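Local coordinates for protein naphthalene dioxygenase large subunit (Rhodococcus sp., PDB 2B1X) that serves as the large subunit of a Rieske-type non-heme iron oxygenase, with a two-iron two-sulfur cluster in its Rieske domain and an iron(III) ion in its catalytic domain, at residues P232-H244 with G250-L262. Sequence-based numbering, arbitrary orientation.
Sequences PDPQFALYGEHIH and GLGIIGPPPGMPL
I254 places CG1 anti to its own carbonyl carbon (chi1 -60°) and then extends, which carries CD1 to CE1 of F236 at 3.7 Å and to CB of A237 at 3.9 Å. The isoleucine's other branch, CG2, sits against the carbonyl oxygen of F236. Y239 has a similar first torsion (chi1 -52°), and its ring swings over the proline run: P257 CB lies 4.0 Å from the centroid of the Y239 ring, 13° off the normal, a CH-pi contact over one face. P258 CD comes obliquely to the same ring, 3.6 Å from Y239 CE2.

I254 ends one strand of an antiparallel beta hairpin, 250-254 against 240-244. E241 with I253 and I243 with L251 are hydrogen-bonded pairs, each joined by two backbone bonds; E241 N to I253 O is 2.7 Å. The ladder runs one step past the strand, where G255 N gives a nearly straight bond of 2.8 Å to Y239 O. On the face carrying E241, I243, L251 and I253, I243 lies alongside L251, with L251 CD2 4.0 Å from I243 CB, while the CD1 methyls of I243 and I253 meet at the same separation. H242 points to the other face, its ring nitrogens bonded to D418 and to the backbone of N423.

Strand 293-298 flanks the hairpin beside 250-254, and 413-415 beside 240-244, within the large antiparallel sheet of the catalytic domain. F236 also rests on T217 of helix 217-220, its side chain about 9 Å from the iron(III) ion. The main-chain bonds thus set the register, while apolar contacts with I254 tie the hairpin's end to the short 3-10 segment that holds F236 and A237.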
loop_
_atom_site.group_PDB
_atom_site.type_symbol
_atom_site.label_atom_id
_atom_site.label_comp_id
_atom_site.label_asym_id
_atom_site.label_seq_id
_atom_site.Cartn_x
_atom_site.Cartn_y
_atom_site.Cartn_z
ATOM N N PRO A 232 -21.713 25.576 -25.523
ATOM C CA PRO A 232 -22.927 24.797 -25.797
ATOM C C PRO A 232 -23.034 24.280 -27.237
ATOM O O PRO A 232 -23.748 23.318 -27.479
ATOM C CB PRO A 232 -24.059 25.789 -25.485
ATOM C CG PRO A 232 -23.504 27.109 -25.747
ATOM C CD PRO A 232 -21.994 27.021 -25.460
ATOM N N ASP A 233 -22.340 24.917 -28.169
ATOM C CA ASP A 233 -22.395 24.505 -29.570
ATOM C C ASP A 233 -21.623 23.205 -29.778
ATOM O O ASP A 233 -20.423 23.212 -29.614
ATOM C CB ASP A 233 -21.773 25.586 -30.442
ATOM C CG ASP A 233 -22.018 25.362 -31.927
ATOM O OD1 ASP A 233 -22.519 24.278 -32.326
ATOM O OD2 ASP A 233 -21.701 26.214 -32.781
ATOM N N PRO A 234 -22.296 22.123 -30.193
ATOM C CA PRO A 234 -21.610 20.851 -30.524
ATOM C C PRO A 234 -20.562 20.951 -31.663
ATOM O O PRO A 234 -19.753 20.034 -31.843
ATOM C CB PRO A 234 -22.741 19.931 -31.003
ATOM C CG PRO A 234 -24.022 20.628 -30.736
ATOM C CD PRO A 234 -23.758 22.057 -30.406
ATOM N N GLN A 235 -20.621 22.031 -32.423
ATOM C CA GLN A 235 -19.714 22.319 -33.517
ATOM C C GLN A 235 -18.646 23.318 -33.116
ATOM O O GLN A 235 -17.916 23.804 -33.980
ATOM C CB GLN A 235 -20.489 22.924 -34.693
ATOM C CG GLN A 235 -21.512 22.008 -35.336
ATOM C CD GLN A 235 -21.985 22.562 -36.664
ATOM O OE1 GLN A 235 -22.268 23.771 -36.775
ATOM N NE2 GLN A 235 -22.055 21.705 -37.676
ATOM N N PHE A 236 -18.551 23.644 -31.821
ATOM C CA PHE A 236 -17.629 24.695 -31.379
ATOM C C PHE A 236 -16.177 24.559 -31.880
ATOM O O PHE A 236 -15.517 25.558 -32.155
ATOM C CB PHE A 236 -17.671 24.867 -29.849
ATOM C CG PHE A 236 -16.755 23.928 -29.105
ATOM C CD1 PHE A 236 -15.548 24.391 -28.548
ATOM C CD2 PHE A 236 -17.099 22.590 -28.946
ATOM C CE1 PHE A 236 -14.702 23.520 -27.848
ATOM C CE2 PHE A 236 -16.258 21.717 -28.268
ATOM C CZ PHE A 236 -15.056 22.190 -27.708
ATOM N N ALA A 237 -15.691 23.330 -32.006
ATOM C CA ALA A 237 -14.291 23.105 -32.376
ATOM C C ALA A 237 -14.032 23.183 -33.874
ATOM O O ALA A 237 -12.873 23.238 -34.305
ATOM C CB ALA A 237 -13.765 21.827 -31.779
ATOM N N LEU A 238 -15.105 23.292 -34.666
ATOM C CA LEU A 238 -14.964 23.565 -36.084
ATOM C C LEU A 238 -14.375 24.957 -36.341
ATOM O O LEU A 238 -13.786 25.205 -37.411
ATOM C CB LEU A 238 -16.313 23.412 -36.818
ATOM C CG LEU A 238 -16.970 22.025 -36.853
ATOM C CD1 LEU A 238 -18.189 22.053 -37.788
ATOM C CD2 LEU A 238 -15.976 20.892 -37.245
ATOM N N TYR A 239 -14.541 25.867 -35.375
ATOM C CA TYR A 239 -14.051 27.253 -35.522
ATOM C C TYR A 239 -12.679 27.344 -34.888
ATOM O O TYR A 239 -12.443 28.138 -33.977
ATOM C CB TYR A 239 -15.015 28.262 -34.896
ATOM C CG TYR A 239 -16.436 28.080 -35.403
ATOM C CD1 TYR A 239 -17.350 27.322 -34.678
ATOM C CD2 TYR A 239 -16.854 28.666 -36.610
ATOM C CE1 TYR A 239 -18.631 27.112 -35.143
ATOM C CE2 TYR A 239 -18.152 28.469 -37.085
ATOM C CZ TYR A 239 -19.036 27.694 -36.347
ATOM O OH TYR A 239 -20.336 27.487 -36.778
ATOM N N GLY A 240 -11.785 26.481 -35.359
ATOM C CA GLY A 240 -10.462 26.379 -34.794
ATOM C C GLY A 240 -9.452 25.790 -35.756
ATOM O O GLY A 240 -9.776 25.448 -36.904
ATOM N N GLU A 241 -8.228 25.646 -35.255
ATOM C CA GLU A 241 -7.110 25.088 -36.005
ATOM C C GLU A 241 -6.398 24.027 -35.172
ATOM O O GLU A 241 -6.255 24.190 -33.978
ATOM C CB GLU A 241 -6.159 26.208 -36.385
ATOM C CG GLU A 241 -5.276 25.892 -37.581
ATOM C CD GLU A 241 -5.949 26.141 -38.936
ATOM O OE1 GLU A 241 -7.044 26.735 -38.991
ATOM O OE2 GLU A 241 -5.343 25.782 -39.976
ATOM N N HIS A 242 -6.002 22.934 -35.813
ATOM C CA HIS A 242 -5.308 21.769 -35.192
ATOM C C HIS A 242 -3.888 21.711 -35.790
ATOM O O HIS A 242 -3.742 21.496 -36.997
ATOM C CB HIS A 242 -6.089 20.502 -35.575
ATOM C CG HIS A 242 -5.727 19.249 -34.817
ATOM N ND1 HIS A 242 -6.288 18.929 -33.604
ATOM C CD2 HIS A 242 -4.958 18.191 -35.159
ATOM C CE1 HIS A 242 -5.844 17.754 -33.196
ATOM N NE2 HIS A 242 -5.050 17.269 -34.135
ATOM N N ILE A 243 -2.850 21.930 -34.971
ATOM C CA ILE A 243 -1.484 22.169 -35.477
ATOM C C ILE A 243 -0.433 21.282 -34.830
ATOM O O ILE A 243 -0.403 21.120 -33.609
ATOM C CB ILE A 243 -1.051 23.643 -35.225
ATOM C CG1 ILE A 243 -2.032 24.642 -35.866
ATOM C CG2 ILE A 243 0.433 23.870 -35.633
ATOM C CD1 ILE A 243 -2.354 25.818 -34.935
ATOM N N HIS A 244 0.444 20.698 -35.634
ATOM C CA HIS A 244 1.536 19.976 -35.012
ATOM C C HIS A 244 2.833 20.293 -35.681
ATOM O O HIS A 244 2.880 20.804 -36.793
ATOM C CB HIS A 244 1.296 18.468 -34.922
ATOM C CG HIS A 244 1.473 17.737 -36.210
ATOM N ND1 HIS A 244 0.433 17.504 -37.086
ATOM C CD2 HIS A 244 2.566 17.167 -36.764
ATOM C CE1 HIS A 244 0.879 16.811 -38.115
ATOM N NE2 HIS A 244 2.171 16.586 -37.942
ATOM N N GLY A 250 2.219 19.447 -30.323
ATOM C CA GLY A 250 1.053 19.926 -31.042
ATOM C C GLY A 250 0.152 20.745 -30.141
ATOM O O GLY A 250 0.263 20.673 -28.905
ATOM N N LEU A 251 -0.791 21.434 -30.765
ATOM C CA LEU A 251 -1.761 22.290 -30.078
ATOM C C LEU A 251 -3.013 22.496 -30.919
ATOM O O LEU A 251 -3.021 22.226 -32.119
ATOM C CB LEU A 251 -1.173 23.669 -29.806
ATOM C CG LEU A 251 -0.860 24.624 -30.954
ATOM C CD1 LEU A 251 -0.905 26.082 -30.450
ATOM C CD2 LEU A 251 0.491 24.321 -31.616
ATOM N N GLY A 252 -4.060 22.998 -30.278
ATOM C CA GLY A 252 -5.242 23.466 -30.999
ATOM C C GLY A 252 -5.609 24.853 -30.537
ATOM O O GLY A 252 -5.362 25.197 -29.395
ATOM N N ILE A 253 -6.185 25.644 -31.450
ATOM C CA ILE A 253 -6.633 26.993 -31.166
ATOM C C ILE A 253 -8.089 27.100 -31.620
ATOM O O ILE A 253 -8.406 26.800 -32.792
ATOM C CB ILE A 253 -5.748 28.026 -31.932
ATOM C CG1 ILE A 253 -4.262 27.744 -31.683
ATOM C CG2 ILE A 253 -6.160 29.490 -31.556
ATOM C CD1 ILE A 253 -3.279 28.692 -32.378
ATOM N N ILE A 254 -8.962 27.492 -30.701
ATOM C CA ILE A 254 -10.387 27.601 -30.992
ATOM C C ILE A 254 -10.890 29.034 -30.732
ATOM O O ILE A 254 -10.533 29.646 -29.731
ATOM C CB ILE A 254 -11.212 26.582 -30.178
ATOM C CG1 ILE A 254 -10.793 25.151 -30.505
ATOM C CG2 ILE A 254 -12.732 26.771 -30.478
ATOM C CD1 ILE A 254 -11.478 24.053 -29.623
ATOM N N GLY A 255 -11.684 29.577 -31.645
ATOM C CA GLY A 255 -12.302 30.890 -31.437
ATOM C C GLY A 255 -13.827 30.813 -31.457
ATOM O O GLY A 255 -14.383 29.716 -31.661
ATOM N N PRO A 256 -14.515 31.943 -31.249
ATOM C CA PRO A 256 -15.987 31.957 -31.322
ATOM C C PRO A 256 -16.502 31.887 -32.766
ATOM O O PRO A 256 -15.759 32.256 -33.683
ATOM C CB PRO A 256 -16.351 33.304 -30.704
ATOM C CG PRO A 256 -15.201 34.174 -31.013
ATOM C CD PRO A 256 -13.977 33.280 -30.937
ATOM N N PRO A 257 -17.749 31.454 -32.962
ATOM C CA PRO A 257 -18.393 31.468 -34.292
ATOM C C PRO A 257 -18.658 32.897 -34.802
ATOM O O PRO A 257 -18.659 33.807 -33.962
ATOM C CB PRO A 257 -19.731 30.767 -34.038
ATOM C CG PRO A 257 -19.997 30.966 -32.593
ATOM C CD PRO A 257 -18.657 30.949 -31.913
ATOM N N PRO A 258 -18.882 33.080 -36.118
ATOM C CA PRO A 258 -19.161 34.406 -36.709
ATOM C C PRO A 258 -20.242 35.229 -35.998
ATOM O O PRO A 258 -20.072 36.453 -35.882
ATOM C CB PRO A 258 -19.631 34.065 -38.135
ATOM C CG PRO A 258 -18.940 32.768 -38.450
ATOM C CD PRO A 258 -18.873 32.018 -37.147
ATOM N N GLY A 259 -21.309 34.573 -35.536
ATOM C CA GLY A 259 -22.403 35.255 -34.860
ATOM C C GLY A 259 -22.240 35.374 -33.349
ATOM O O GLY A 259 -23.229 35.329 -32.600
ATOM N N MET A 260 -20.992 35.527 -32.908
ATOM C CA MET A 260 -20.662 35.696 -31.497
ATOM C C MET A 260 -19.452 36.615 -31.380
ATOM O O MET A 260 -18.317 36.196 -31.631
ATOM C CB MET A 260 -20.357 34.348 -30.842
ATOM C CG MET A 260 -20.845 34.216 -29.408
ATOM S SD MET A 260 -19.603 33.484 -28.303
ATOM C CE MET A 260 -19.996 31.745 -28.429
ATOM N N PRO A 261 -19.683 37.873 -31.021
ATOM C CA PRO A 261 -18.573 38.784 -30.734
ATOM C C PRO A 261 -18.067 38.585 -29.311
ATOM O O PRO A 261 -18.844 38.628 -28.353
ATOM C CB PRO A 261 -19.189 40.175 -30.889
ATOM C CG PRO A 261 -20.679 39.970 -31.044
ATOM C CD PRO A 261 -20.996 38.526 -30.861
ATOM N N LEU A 262 -16.774 38.342 -29.180
ATOM C CA LEU A 262 -16.145 38.286 -27.873
ATOM C C LEU A 262 -15.001 39.269 -27.922
ATOM O O LEU A 262 -14.414 39.470 -28.987
ATOM C CB LEU A 262 -15.621 36.879 -27.572
ATOM C CG LEU A 262 -16.650 35.783 -27.272
ATOM C CD1 LEU A 262 -15.951 34.457 -26.956
ATOM C CD2 LEU A 262 -17.593 36.207 -26.148
HETATM O O HOH W 1 -16.099 27.992 -31.072
#